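Local coordinates for protein oligogalacturonate lyase (Yersinia enterocolitica subsp. enterocolitica, PDB 3PE7) that cleaves oligogalacturonates, the short fragments of pectin, by beta-elimination in the cytoplasm, on a seven-bladed beta-propeller that binds manganese and calcium, at residues 33-38 / 366-371; 296-301 / 322-327; 318-323 / 335-340. All blocks are in the same frame, centred on the assembly; numbering follows the deposited sequence.

Contact 1: 33-38 / 366-371; sequences CHRNYF and LFTSDV
Arg35 meets Thr368 and Leu366 through two hydrogen bonds, one from its backbone and one from its guanidinium. The backbone N of Arg35 gives a nearly straight bond to Thr368 OG1 (3.0 Å, 169° at the hydrogen); chi1 of -52° sets this hydroxyl anti to the carbonyl carbon of Thr368. At the other end of the side chain, Arg35 NH2 reaches Leu366 O at 3.3 Å, with the oxygen in the guanidinium plane but the donor well above the carbonyl plane. The same nitrogen also bonds to Ser357 OG. Van der Waals contacts lie between the two bonds: Leu366 CD2 lies over one guanidinium face, offset toward its rim and 3.8 Å from Arg35 NH2, and Arg35 CG passes 3.3 Å from Thr368 OG1. Thr368 CG2 rests against His34 CB at 4.0 Å. His34 NE2 is hydrogen-bonded to Thr83 OG1, and His34 ND1 donates to Arg35 O at 2.8 Å, a bond between neighbouring residues. Arg35 borders His355, a manganese ligand. The contact is a junction of propeller blades: strand 33-34 edges the sheet containing 49-54, and strand 364-369 lies between 357-358 and 376-381 in the next.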
ATOM      1  N   CYS A  33     -10.875   3.949  12.161  1.00  9.32           N
ATOM      2  CA  CYS A  33     -10.564   2.676  11.500  1.00  9.59           C
ATOM      3  C   CYS A  33     -10.047   2.986  10.100  1.00  9.08           C
ATOM      4  O   CYS A  33     -10.483   3.947   9.454  1.00  9.67           O
ATOM      5  CB  CYS A  33     -11.814   1.797  11.378  1.00  9.75           C
ATOM      6  SG  CYS A  33     -12.548   1.337  12.978  1.00 10.64           S
ATOM      7  N   HIS A  34      -9.119   2.183   9.616  1.00  8.58           N
ATOM      8  CA  HIS A  34      -8.582   2.443   8.288  1.00  8.07           C
ATOM      9  C   HIS A  34      -8.158   1.156   7.616  1.00  8.39           C
ATOM     10  O   HIS A  34      -7.838   0.167   8.275  1.00  8.54           O
ATOM     11  CB  HIS A  34      -7.363   3.383   8.367  1.00  8.31           C
ATOM     12  CG  HIS A  34      -6.199   2.758   9.067  1.00  8.16           C
ATOM     13  ND1 HIS A  34      -5.271   1.979   8.407  1.00  7.80           N
ATOM     14  CD2 HIS A  34      -5.865   2.721  10.379  1.00  7.92           C
ATOM     15  CE1 HIS A  34      -4.377   1.539   9.282  1.00  8.64           C
ATOM     16  NE2 HIS A  34      -4.723   1.963  10.486  1.00  9.11           N
ATOM     17  N   ARG A  35      -8.156   1.173   6.287  1.00  8.87           N
ATOM     18  CA  ARG A  35      -7.654   0.020   5.544  1.00  9.32           C
ATOM     19  C   ARG A  35      -6.125   0.001   5.527  1.00  9.50           C
ATOM     20  O   ARG A  35      -5.486   1.007   5.838  1.00  9.05           O
ATOM     21  CB  ARG A  35      -8.231   0.067   4.131  1.00  9.88           C
ATOM     22  CG  ARG A  35      -7.536   1.113   3.309  1.00 12.30           C
ATOM     23  CD  ARG A  35      -6.446   0.356   2.526  1.00 20.31           C
ATOM     24  NE  ARG A  35      -7.114  -0.016   1.342  1.00 14.54           N
ATOM     25  CZ  ARG A  35      -6.969  -1.070   0.552  1.00 11.63           C
ATOM     26  NH1 ARG A  35      -6.088  -2.072   0.727  1.00  9.64           N
ATOM     27  NH2 ARG A  35      -7.798  -1.079  -0.469  1.00 10.19           N
ATOM     28  N   ASN A  36      -5.520  -1.131   5.145  1.00  9.27           N
ATOM     29  CA  ASN A  36      -4.062  -1.234   5.053  1.00  9.55           C
ATOM     30  C   ASN A  36      -3.520  -0.614   3.756  1.00  8.82           C
ATOM     31  O   ASN A  36      -4.298  -0.087   2.947  1.00  9.08           O
ATOM     32  CB  ASN A  36      -3.607  -2.704   5.226  1.00  8.46           C
ATOM     33  CG  ASN A  36      -3.906  -3.589   4.001  1.00 10.14           C
ATOM     34  OD1 ASN A  36      -3.324  -4.675   3.857  1.00 10.28           O
ATOM     35  ND2 ASN A  36      -4.809  -3.153   3.148  1.00  7.87           N
ATOM     36  N   TYR A  37      -2.211  -0.667   3.541  1.00  9.72           N
ATOM     37  CA  TYR A  37      -1.667  -0.178   2.281  1.00  9.85           C
ATOM     38  C   TYR A  37      -2.226  -1.001   1.102  1.00 10.62           C
ATOM     39  O   TYR A  37      -2.402  -2.225   1.207  1.00 10.07           O
ATOM     40  CB  TYR A  37      -0.135  -0.192   2.297  1.00 10.73           C
ATOM     41  CG  TYR A  37       0.493   0.894   3.144  1.00 11.71           C
ATOM     42  CD1 TYR A  37      -0.069   2.173   3.223  1.00 13.23           C
ATOM     43  CD2 TYR A  37       1.691   0.660   3.816  1.00 13.54           C
ATOM     44  CE1 TYR A  37       0.550   3.190   3.992  1.00 14.07           C
ATOM     45  CE2 TYR A  37       2.308   1.652   4.568  1.00 14.65           C
ATOM     46  CZ  TYR A  37       1.740   2.907   4.654  1.00 15.40           C
ATOM     47  OH  TYR A  37       2.365   3.879   5.415  1.00 17.58           O
ATOM     48  N   PHE A  38      -2.522  -0.312   0.009  1.00  9.62           N
ATOM     49  CA  PHE A  38      -3.307  -0.883  -1.093  1.00 10.14           C
ATOM     50  C   PHE A  38      -2.662  -2.060  -1.815  1.00 10.23           C
ATOM     51  O   PHE A  38      -3.364  -2.853  -2.450  1.00 11.02           O
ATOM     52  CB  PHE A  38      -3.671   0.206  -2.127  1.00  9.76           C
ATOM     53  CG  PHE A  38      -2.484   0.898  -2.725  1.00 11.16           C
ATOM     54  CD1 PHE A  38      -1.841   0.379  -3.849  1.00 11.67           C
ATOM     55  CD2 PHE A  38      -1.990   2.068  -2.135  1.00 11.21           C
ATOM     56  CE1 PHE A  38      -0.721   1.014  -4.391  1.00 13.09           C
ATOM     57  CE2 PHE A  38      -0.869   2.697  -2.659  1.00 13.43           C
ATOM     58  CZ  PHE A  38      -0.239   2.177  -3.788  1.00 11.70           C
ATOM     59  N   LEU A 366     -12.487  -0.776  -2.224  1.00  8.37           N
ATOM     60  CA  LEU A 366     -12.346  -0.538  -0.777  1.00  8.02           C
ATOM     61  C   LEU A 366     -11.479   0.681  -0.557  1.00  8.03           C
ATOM     62  O   LEU A 366     -10.407   0.799  -1.162  1.00  7.67           O
ATOM     63  CB  LEU A 366     -11.688  -1.743  -0.091  1.00  8.32           C
ATOM     64  CG  LEU A 366     -11.357  -1.563   1.409  1.00  8.27           C
ATOM     65  CD1 LEU A 366     -12.625  -1.614   2.238  1.00  9.61           C
ATOM     66  CD2 LEU A 366     -10.335  -2.628   1.901  1.00  8.56           C
ATOM     67  N   PHE A 367     -11.916   1.576   0.321  1.00  6.83           N
ATOM     68  CA  PHE A 367     -11.117   2.778   0.609  1.00  7.01           C
ATOM     69  C   PHE A 367     -11.398   3.312   2.000  1.00  7.34           C
ATOM     70  O   PHE A 367     -12.432   2.991   2.594  1.00  7.08           O
ATOM     71  CB  PHE A 367     -11.364   3.875  -0.454  1.00  7.41           C
ATOM     72  CG  PHE A 367     -12.779   4.382  -0.508  1.00  7.65           C
ATOM     73  CD1 PHE A 367     -13.109   5.579   0.124  1.00  8.17           C
ATOM     74  CD2 PHE A 367     -13.781   3.684  -1.203  1.00  8.69           C
ATOM     75  CE1 PHE A 367     -14.422   6.076   0.070  1.00  7.92           C
ATOM     76  CE2 PHE A 367     -15.100   4.176  -1.258  1.00  7.96           C
ATOM     77  CZ  PHE A 367     -15.414   5.373  -0.628  1.00  7.82           C
ATOM     78  N   THR A 368     -10.473   4.122   2.513  1.00  7.58           N
ATOM     79  CA  THR A 368     -10.702   4.899   3.757  1.00  8.26           C
ATOM     80  C   THR A 368     -11.162   6.335   3.450  1.00  8.11           C
ATOM     81  O   THR A 368     -10.708   6.958   2.490  1.00  7.99           O
ATOM     82  CB  THR A 368      -9.403   5.002   4.612  1.00  8.44           C
ATOM     83  OG1 THR A 368      -8.835   3.716   4.830  1.00 11.32           O
ATOM     84  CG2 THR A 368      -9.671   5.635   5.971  1.00  9.32           C
ATOM     85  N   SER A 369     -12.038   6.860   4.302  1.00  7.54           N
ATOM     86  CA  SER A 369     -12.315   8.299   4.313  1.00  7.70           C
ATOM     87  C   SER A 369     -12.768   8.706   5.708  1.00  7.62           C
ATOM     88  O   SER A 369     -13.311   7.893   6.443  1.00  7.99           O
ATOM     89  CB  SER A 369     -13.415   8.635   3.313  1.00  7.88           C
ATOM     90  OG  SER A 369     -13.679  10.033   3.346  1.00  7.40           O
ATOM     91  N   ASP A 370     -12.522   9.980   6.053  1.00  7.70           N
ATOM     92  CA  ASP A 370     -13.061  10.575   7.269  1.00  8.30           C
ATOM     93  C   ASP A 370     -14.258  11.489   7.014  1.00  8.26           C
ATOM     94  O   ASP A 370     -14.580  12.329   7.857  1.00  9.19           O
ATOM     95  CB  ASP A 370     -11.960  11.353   8.016  1.00  7.04           C
ATOM     96  CG  ASP A 370     -11.514  12.603   7.278  1.00  9.36           C
ATOM     97  OD1 ASP A 370     -10.870  13.453   7.926  1.00 10.50           O
ATOM     98  OD2 ASP A 370     -11.786  12.735   6.068  1.00  8.01           O
ATOM     99  N   VAL A 371     -14.908  11.334   5.855  1.00  8.42           N
ATOM    100  CA  VAL A 371     -16.068  12.148   5.482  1.00  9.34           C
ATOM    101  C   VAL A 371     -17.145  12.249   6.577  1.00  9.56           C
ATOM    102  O   VAL A 371     -17.776  13.302   6.721  1.00 10.57           O
ATOM    103  CB  VAL A 371     -16.694  11.670   4.129  1.00  9.59           C
ATOM    104  CG1 VAL A 371     -17.142  10.206   4.199  1.00 10.61           C
ATOM    105  CG2 VAL A 371     -17.843  12.591   3.677  1.00 11.27           C
TER

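Contact 2: 296-301 / 322-327; sequences LMVGDG and LYVFNM
The Phe325 ring turns its edge to strand 296-301, with Gly299 N near the ring plane and 4.0 Å from Phe325 CE2. Tyr323, two residues earlier on the same side of the sheet, likewise presents CE2 edge-on to Gly301 CA at 4.2 Å. Gly299 and Gly301 have no side chains, and the ring edges come up to their backbone; Pro283 of strand 276-285 touches both rings. Met297 lies on the same face: its CB meets Phe325 CD2, and its CG touches Met327 CG at 4.0 Å, the two chains crossing at about a right angle, Met297 extended beyond CG and Met327 bent at chi2 and chi3. The strands are the two middle ones of a four-stranded antiparallel propeller blade. Met297 pairs with Phe325 and Gly299 with Tyr323 as hydrogen-bonded pairs, the shortest bond being Phe325 N to Met297 O at 2.8 Å. On the other face, Val298 CG2 packs on Val324 CG2 (4.1 Å) and Leu296 CD2 on Val324 CG1 (4.2 Å), facing the neighbouring blade, where Ile365 touches Val298. Asp300 CB meets Leu322 CD2 at 3.9 Å, while Asp300 OD1 accepts from ND1 of the manganese ligand His287, a second-shell contact that probably orients that imidazole.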
ATOM      1  N   LEU A 296      -8.137  -3.395 -15.088  1.00 10.23           N
ATOM      2  CA  LEU A 296      -8.786  -2.255 -14.423  1.00  9.35           C
ATOM      3  C   LEU A 296      -7.808  -1.598 -13.470  1.00  9.52           C
ATOM      4  O   LEU A 296      -7.012  -2.284 -12.837  1.00  9.53           O
ATOM      5  CB  LEU A 296     -10.008  -2.711 -13.615  1.00 10.19           C
ATOM      6  CG  LEU A 296     -11.206  -3.327 -14.349  1.00 10.77           C
ATOM      7  CD1 LEU A 296     -12.187  -3.879 -13.326  1.00 12.31           C
ATOM      8  CD2 LEU A 296     -11.856  -2.282 -15.254  1.00 13.16           C
ATOM      9  N   MET A 297      -7.867  -0.269 -13.380  1.00  9.07           N
ATOM     10  CA  MET A 297      -7.088   0.457 -12.382  1.00  9.07           C
ATOM     11  C   MET A 297      -7.974   1.432 -11.630  1.00  8.77           C
ATOM     12  O   MET A 297      -9.042   1.810 -12.102  1.00  9.14           O
ATOM     13  CB  MET A 297      -5.888   1.172 -13.009  1.00  9.62           C
ATOM     14  CG  MET A 297      -4.889   0.212 -13.679  1.00  8.93           C
ATOM     15  SD  MET A 297      -3.335   0.998 -14.151  1.00 11.89           S
ATOM     16  CE  MET A 297      -2.626  -0.341 -15.110  1.00  9.90           C
ATOM     17  N   VAL A 298      -7.529   1.798 -10.437  1.00  8.39           N
ATOM     18  CA  VAL A 298      -8.290   2.726  -9.611  1.00  8.45           C
ATOM     19  C   VAL A 298      -7.365   3.749  -8.983  1.00  8.75           C
ATOM     20  O   VAL A 298      -6.247   3.418  -8.564  1.00  7.94           O
ATOM     21  CB  VAL A 298      -9.140   1.955  -8.543  1.00  7.94           C
ATOM     22  CG1 VAL A 298      -8.252   1.183  -7.544  1.00  9.69           C
ATOM     23  CG2 VAL A 298     -10.078   2.923  -7.794  1.00  8.92           C
ATOM     24  N   GLY A 299      -7.827   5.004  -8.919  1.00  8.96           N
ATOM     25  CA  GLY A 299      -7.028   6.065  -8.298  1.00  8.99           C
ATOM     26  C   GLY A 299      -7.900   7.020  -7.494  1.00  9.14           C
ATOM     27  O   GLY A 299      -9.089   7.147  -7.746  1.00  8.75           O
ATOM     28  N   ASP A 300      -7.283   7.677  -6.521  1.00  8.92           N
ATOM     29  CA  ASP A 300      -8.004   8.601  -5.634  1.00  8.91           C
ATOM     30  C   ASP A 300      -7.665  10.037  -5.954  1.00  9.07           C
ATOM     31  O   ASP A 300      -6.515  10.458  -5.806  1.00  9.53           O
ATOM     32  CB  ASP A 300      -7.779   8.272  -4.136  1.00  9.16           C
ATOM     33  CG  ASP A 300      -6.312   7.952  -3.765  1.00 10.48           C
ATOM     34  OD1 ASP A 300      -6.064   7.798  -2.544  1.00 11.65           O
ATOM     35  OD2 ASP A 300      -5.434   7.801  -4.638  1.00 10.62           O
ATOM     36  N   GLY A 301      -8.673  10.801  -6.383  1.00  9.43           N
ATOM     37  CA  GLY A 301      -8.455  12.229  -6.721  1.00  9.88           C
ATOM     38  C   GLY A 301      -7.692  12.950  -5.625  1.00 10.93           C
ATOM     39  O   GLY A 301      -7.996  12.806  -4.435  1.00 10.20           O
ATOM     40  N   LEU A 322     -13.173   9.122  -6.726  1.00  8.81           N
ATOM     41  CA  LEU A 322     -12.457   7.894  -7.084  1.00  8.78           C
ATOM     42  C   LEU A 322     -12.698   7.605  -8.560  1.00  9.30           C
ATOM     43  O   LEU A 322     -13.846   7.657  -9.021  1.00  9.70           O
ATOM     44  CB  LEU A 322     -12.946   6.716  -6.234  1.00  9.99           C
ATOM     45  CG  LEU A 322     -12.601   6.850  -4.741  1.00  8.68           C
ATOM     46  CD1 LEU A 322     -13.610   6.140  -3.863  1.00  8.76           C
ATOM     47  CD2 LEU A 322     -11.183   6.359  -4.422  1.00 10.02           C
ATOM     48  N   TYR A 323     -11.624   7.258  -9.278  1.00  8.47           N
ATOM     49  CA  TYR A 323     -11.707   6.993 -10.710  1.00  9.10           C
ATOM     50  C   TYR A 323     -11.344   5.562 -11.012  1.00  9.59           C
ATOM     51  O   TYR A 323     -10.404   5.031 -10.431  1.00  8.88           O
ATOM     52  CB  TYR A 323     -10.740   7.888 -11.487  1.00  9.04           C
ATOM     53  CG  TYR A 323     -11.029   9.351 -11.330  1.00  9.52           C
ATOM     54  CD1 TYR A 323     -12.008   9.972 -12.116  1.00 10.22           C
ATOM     55  CD2 TYR A 323     -10.349  10.104 -10.380  1.00 10.69           C
ATOM     56  CE1 TYR A 323     -12.301  11.337 -11.962  1.00 12.58           C
ATOM     57  CE2 TYR A 323     -10.609  11.480 -10.225  1.00 11.82           C
ATOM     58  CZ  TYR A 323     -11.595  12.077 -11.017  1.00 13.06           C
ATOM     59  OH  TYR A 323     -11.864  13.413 -10.846  1.00 14.94           O
ATOM     60  N   VAL A 324     -12.073   4.946 -11.948  1.00  9.48           N
ATOM     61  CA  VAL A 324     -11.690   3.612 -12.416  1.00 10.06           C
ATOM     62  C   VAL A 324     -11.325   3.730 -13.881  1.00 10.01           C
ATOM     63  O   VAL A 324     -12.046   4.375 -14.665  1.00 10.63           O
ATOM     64  CB  VAL A 324     -12.791   2.539 -12.197  1.00  9.35           C
ATOM     65  CG1 VAL A 324     -12.498   1.262 -13.017  1.00  9.63           C
ATOM     66  CG2 VAL A 324     -12.903   2.200 -10.729  1.00 11.13           C
ATOM     67  N   PHE A 325     -10.203   3.115 -14.233  1.00 11.10           N
ATOM     68  CA  PHE A 325      -9.682   3.145 -15.598  1.00 11.51           C
ATOM     69  C   PHE A 325      -9.840   1.768 -16.196  1.00 12.30           C
ATOM     70  O   PHE A 325      -9.299   0.796 -15.667  1.00 12.25           O
ATOM     71  CB  PHE A 325      -8.206   3.572 -15.604  1.00 11.46           C
ATOM     72  CG  PHE A 325      -7.952   4.845 -14.858  1.00 10.19           C
ATOM     73  CD1 PHE A 325      -8.083   6.079 -15.491  1.00 10.81           C
ATOM     74  CD2 PHE A 325      -7.624   4.818 -13.512  1.00  8.16           C
ATOM     75  CE1 PHE A 325      -7.868   7.263 -14.790  1.00 12.01           C
ATOM     76  CE2 PHE A 325      -7.410   5.992 -12.799  1.00  8.30           C
ATOM     77  CZ  PHE A 325      -7.532   7.215 -13.428  1.00 10.91           C
ATOM     78  N   ASN A 326     -10.638   1.670 -17.266  1.00 12.48           N
ATOM     79  CA  ASN A 326     -10.799   0.406 -17.978  1.00 14.05           C
ATOM     80  C   ASN A 326      -9.724   0.326 -19.048  1.00 14.43           C
ATOM     81  O   ASN A 326      -9.742   1.062 -20.043  1.00 14.60           O
ATOM     82  CB  ASN A 326     -12.219   0.291 -18.563  1.00 14.10           C
ATOM     83  CG  ASN A 326     -12.474  -1.049 -19.244  1.00 15.90           C
ATOM     84  OD1 ASN A 326     -11.577  -1.641 -19.851  1.00 16.74           O
ATOM     85  ND2 ASN A 326     -13.720  -1.515 -19.170  1.00 16.31           N
ATOM     86  N   MET A 327      -8.754  -0.553 -18.809  1.00 15.40           N
ATOM     87  CA  MET A 327      -7.556  -0.590 -19.627  1.00 16.30           C
ATOM     88  C   MET A 327      -7.765  -1.375 -20.920  1.00 18.10           C
ATOM     89  O   MET A 327      -6.906  -1.372 -21.785  1.00 18.70           O
ATOM     90  CB  MET A 327      -6.368  -1.146 -18.828  1.00 16.47           C
ATOM     91  CG  MET A 327      -6.145  -0.492 -17.448  1.00 15.90           C
ATOM     92  SD  MET A 327      -5.924   1.309 -17.450  1.00 16.69           S
ATOM     93  CE  MET A 327      -4.376   1.437 -18.371  1.00 18.63           C
TER

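Contact 3: 318-323 / 335-340; sequences NDPFLY and VARHDT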
ATOM      1  N   ASN A 318      -9.627  19.524  -3.601  1.00 23.67           N
ATOM      2  CA  ASN A 318      -9.634  19.748  -5.064  1.00 21.35           C
ATOM      3  C   ASN A 318     -10.450  18.708  -5.844  1.00 19.89           C
ATOM      4  O   ASN A 318     -11.282  19.058  -6.705  1.00 19.92           O
ATOM      5  CB  ASN A 318      -8.201  19.818  -5.621  1.00 21.41           C
ATOM      6  CG  ASN A 318      -8.153  20.244  -7.095  1.00 21.30           C
ATOM      7  OD1 ASN A 318      -7.315  19.755  -7.865  1.00 24.36           O
ATOM      8  ND2 ASN A 318      -9.029  21.171  -7.483  1.00 17.18           N
ATOM      9  N   ASP A 319     -10.183  17.437  -5.562  1.00 16.44           N
ATOM     10  CA  ASP A 319     -10.807  16.363  -6.311  1.00 13.91           C
ATOM     11  C   ASP A 319     -11.233  15.268  -5.344  1.00 12.35           C
ATOM     12  O   ASP A 319     -10.397  14.481  -4.911  1.00 12.16           O
ATOM     13  CB  ASP A 319      -9.826  15.797  -7.351  1.00 13.01           C
ATOM     14  CG  ASP A 319     -10.510  14.876  -8.361  1.00 12.92           C
ATOM     15  OD1 ASP A 319      -9.961  14.666  -9.463  1.00 12.58           O
ATOM     16  OD2 ASP A 319     -11.611  14.385  -8.084  1.00 13.00           O
ATOM     17  N   PRO A 320     -12.539  15.207  -5.004  1.00 11.19           N
ATOM     18  CA  PRO A 320     -13.032  14.255  -4.004  1.00 11.24           C
ATOM     19  C   PRO A 320     -13.358  12.850  -4.595  1.00 11.80           C
ATOM     20  O   PRO A 320     -13.890  11.979  -3.882  1.00 11.55           O
ATOM     21  CB  PRO A 320     -14.326  14.930  -3.515  1.00 11.47           C
ATOM     22  CG  PRO A 320     -14.869  15.589  -4.757  1.00 11.64           C
ATOM     23  CD  PRO A 320     -13.608  16.117  -5.480  1.00 12.09           C
ATOM     24  N   PHE A 321     -13.084  12.665  -5.885  1.00 10.53           N
ATOM     25  CA  PHE A 321     -13.570  11.483  -6.594  1.00 10.24           C
ATOM     26  C   PHE A 321     -12.594  10.319  -6.649  1.00  9.79           C
ATOM     27  O   PHE A 321     -11.373  10.516  -6.607  1.00 10.27           O
ATOM     28  CB  PHE A 321     -14.000  11.852  -8.024  1.00 10.94           C
ATOM     29  CG  PHE A 321     -15.166  12.785  -8.055  1.00 12.38           C
ATOM     30  CD1 PHE A 321     -14.973  14.139  -8.307  1.00 12.64           C
ATOM     31  CD2 PHE A 321     -16.461  12.315  -7.787  1.00 12.70           C
ATOM     32  CE1 PHE A 321     -16.064  15.036  -8.313  1.00 14.68           C
ATOM     33  CE2 PHE A 321     -17.562  13.207  -7.778  1.00 14.43           C
ATOM     34  CZ  PHE A 321     -17.353  14.565  -8.052  1.00 14.81           C
ATOM     35  N   LEU A 322     -13.173   9.122  -6.726  1.00  8.81           N
ATOM     36  CA  LEU A 322     -12.457   7.894  -7.084  1.00  8.78           C
ATOM     37  C   LEU A 322     -12.698   7.605  -8.560  1.00  9.30           C
ATOM     38  O   LEU A 322     -13.846   7.657  -9.021  1.00  9.70           O
ATOM     39  CB  LEU A 322     -12.946   6.716  -6.234  1.00  9.99           C
ATOM     40  CG  LEU A 322     -12.601   6.850  -4.741  1.00  8.68           C
ATOM     41  CD1 LEU A 322     -13.610   6.140  -3.863  1.00  8.76           C
ATOM     42  CD2 LEU A 322     -11.183   6.359  -4.422  1.00 10.02           C
ATOM     43  N   TYR A 323     -11.624   7.258  -9.278  1.00  8.47           N
ATOM     44  CA  TYR A 323     -11.707   6.993 -10.710  1.00  9.10           C
ATOM     45  C   TYR A 323     -11.344   5.562 -11.012  1.00  9.59           C
ATOM     46  O   TYR A 323     -10.404   5.031 -10.431  1.00  8.88           O
ATOM     47  CB  TYR A 323     -10.740   7.888 -11.487  1.00  9.04           C
ATOM     48  CG  TYR A 323     -11.029   9.351 -11.330  1.00  9.52           C
ATOM     49  CD1 TYR A 323     -12.008   9.972 -12.116  1.00 10.22           C
ATOM     50  CD2 TYR A 323     -10.349  10.104 -10.380  1.00 10.69           C
ATOM     51  CE1 TYR A 323     -12.301  11.337 -11.962  1.00 12.58           C
ATOM     52  CE2 TYR A 323     -10.609  11.480 -10.225  1.00 11.82           C
ATOM     53  CZ  TYR A 323     -11.595  12.077 -11.017  1.00 13.06           C
ATOM     54  OH  TYR A 323     -11.864  13.413 -10.846  1.00 14.94           O
ATOM     55  N   VAL A 335     -16.450   6.984 -10.374  1.00 13.01           N
ATOM     56  CA  VAL A 335     -17.347   5.960  -9.848  1.00 13.02           C
ATOM     57  C   VAL A 335     -18.046   6.328  -8.536  1.00 12.29           C
ATOM     58  O   VAL A 335     -19.190   5.922  -8.283  1.00 10.95           O
ATOM     59  CB  VAL A 335     -16.651   4.572  -9.771  1.00 13.85           C
ATOM     60  CG1 VAL A 335     -16.255   4.104 -11.181  1.00 13.58           C
ATOM     61  CG2 VAL A 335     -15.441   4.610  -8.876  1.00 14.31           C
ATOM     62  N   ALA A 336     -17.357   7.115  -7.719  1.00 11.21           N
ATOM     63  CA  ALA A 336     -17.888   7.538  -6.420  1.00 11.02           C
ATOM     64  C   ALA A 336     -16.981   8.597  -5.822  1.00 10.46           C
ATOM     65  O   ALA A 336     -15.891   8.840  -6.320  1.00 11.43           O
ATOM     66  CB  ALA A 336     -18.009   6.356  -5.477  1.00 10.90           C
ATOM     67  N   ARG A 337     -17.458   9.230  -4.760  1.00 10.31           N
ATOM     68  CA  ARG A 337     -16.669  10.196  -4.016  1.00 10.02           C
ATOM     69  C   ARG A 337     -15.960   9.481  -2.881  1.00  9.98           C
ATOM     70  O   ARG A 337     -16.570   8.683  -2.167  1.00 10.50           O
ATOM     71  CB  ARG A 337     -17.590  11.260  -3.406  1.00  9.95           C
ATOM     72  CG  ARG A 337     -18.477  11.998  -4.428  1.00 10.38           C
ATOM     73  CD  ARG A 337     -19.513  12.896  -3.703  1.00 11.58           C
ATOM     74  NE  ARG A 337     -18.857  14.029  -3.036  1.00 12.32           N
ATOM     75  CZ  ARG A 337     -18.575  15.190  -3.615  1.00 14.03           C
ATOM     76  NH1 ARG A 337     -18.938  15.425  -4.881  1.00 13.12           N
ATOM     77  NH2 ARG A 337     -17.938  16.122  -2.930  1.00 15.10           N
ATOM     78  N   HIS A 338     -14.672   9.768  -2.695  1.00  9.67           N
ATOM     79  CA  HIS A 338     -14.044   9.407  -1.417  1.00  9.12           C
ATOM     80  C   HIS A 338     -14.300  10.487  -0.346  1.00  9.58           C
ATOM     81  O   HIS A 338     -14.505  10.162   0.840  1.00  9.02           O
ATOM     82  CB  HIS A 338     -12.542   9.070  -1.585  1.00  9.35           C
ATOM     83  CG  HIS A 338     -11.682  10.229  -1.994  1.00  8.50           C
ATOM     84  ND1 HIS A 338     -11.056  10.301  -3.218  1.00 10.80           N
ATOM     85  CD2 HIS A 338     -11.306  11.336  -1.314  1.00  6.35           C
ATOM     86  CE1 HIS A 338     -10.365  11.428  -3.293  1.00  6.86           C
ATOM     87  NE2 HIS A 338     -10.499  12.071  -2.142  1.00 11.02           N
ATOM     88  N   ASP A 339     -14.310  11.758  -0.758  1.00  9.15           N
ATOM     89  CA  ASP A 339     -14.557  12.889   0.173  1.00  8.99           C
ATOM     90  C   ASP A 339     -13.629  12.941   1.398  1.00  9.24           C
ATOM     91  O   ASP A 339     -14.011  13.478   2.451  1.00  9.85           O
ATOM     92  CB  ASP A 339     -16.024  12.905   0.650  1.00  9.21           C
ATOM     93  CG  ASP A 339     -16.943  13.679  -0.267  1.00 10.25           C
ATOM     94  OD1 ASP A 339     -16.512  14.718  -0.831  1.00 11.64           O
ATOM     95  OD2 ASP A 339     -18.109  13.249  -0.406  1.00 13.31           O
ATOM     96  N   THR A 340     -12.419  12.404   1.285  1.00  9.35           N
ATOM     97  CA  THR A 340     -11.488  12.498   2.416  1.00  8.67           C
ATOM     98  C   THR A 340     -10.989  13.926   2.604  1.00  9.23           C
ATOM     99  O   THR A 340     -10.909  14.690   1.638  1.00  9.08           O
ATOM    100  CB  THR A 340     -10.320  11.481   2.338  1.00  9.73           C
ATOM    101  OG1 THR A 340      -9.820  11.279   3.657  1.00  9.16           O
ATOM    102  CG2 THR A 340      -9.181  11.978   1.457  1.00 10.03           C
TER
HETATM  103  O   HOH W   1      -9.574  15.394  -2.344  1.00 13.51           O
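Pro320 O sits over the centre of the His338 ring, 3.3 Å above its plane, in the tightly packed part of the contact. The same oxygen accepts two backbone bonds, from His338 N at 2.6 Å, where the bond is bent (133° at the hydrogen), and from Asp339 N at 3.2 Å, which is straighter and lies on a lone pair. A chi1 of 66° puts His338 CG between its backbone N and carbonyl carbon, and the ring lies against Pro320 O. His338 CB packs against Leu322 CG at 3.9 Å, on the buried side, where Ile365 and Phe367 of the neighbouring blade also touch Leu322. The segments belong to a beta hairpin, strands 321-326 and 331-337, the latter an outer strand of the blade. Leu322 and Ala336 form a hydrogen-bonded pair, joined by Leu322 N to Ala336 O; Leu322 O takes the N-H of Val335. On the partly exposed side, charged and aromatic groups take over. Arg337 grips Asp339 side-on, NE to OD2 at 2.8 Å and NH2 to OD1, a salt bridge that holds the guanidinium while Pro320 CG lies over one of its faces, 3.6 Å from Arg337 NH2. Phe321 CZ approaches Arg337 NH1 obliquely, ring and guanidinium planes 76° apart, and Arg334 makes a cation-pi contact with the Phe321 ring. Asp319 OD2 accepts from Phe321 N in an Asx turn, and Asp319 OD1 receives Tyr323 OH. A water donates to Asp319 O and reaches His338 NE2 only by a weak bond.

Overall arrangement
Contacts 2 and 3 hold the same blade: both use strand 321-326 and share Leu322 and Tyr323, contact 2 pairing it with 296-301 and contact 3 with the outer strand 331-337. Contact 1 instead joins two other sheets, and side-chain hydrogen bonds replace strand pairing there. Contacts 1 and 2 are buried, with regular backbone pairing and apolar faces in contact 2; contact 3 is partly buried and adds a salt bridge and a bound water. Phe367 of contact 1 packs on Leu322, and Ser369 probably bonds His338 O, tying adjacent blades together. Gly301 and Phe321 link contacts 2 and 3. Arg35 and Asp300 bring contacts 1 and 2 close to the manganese site.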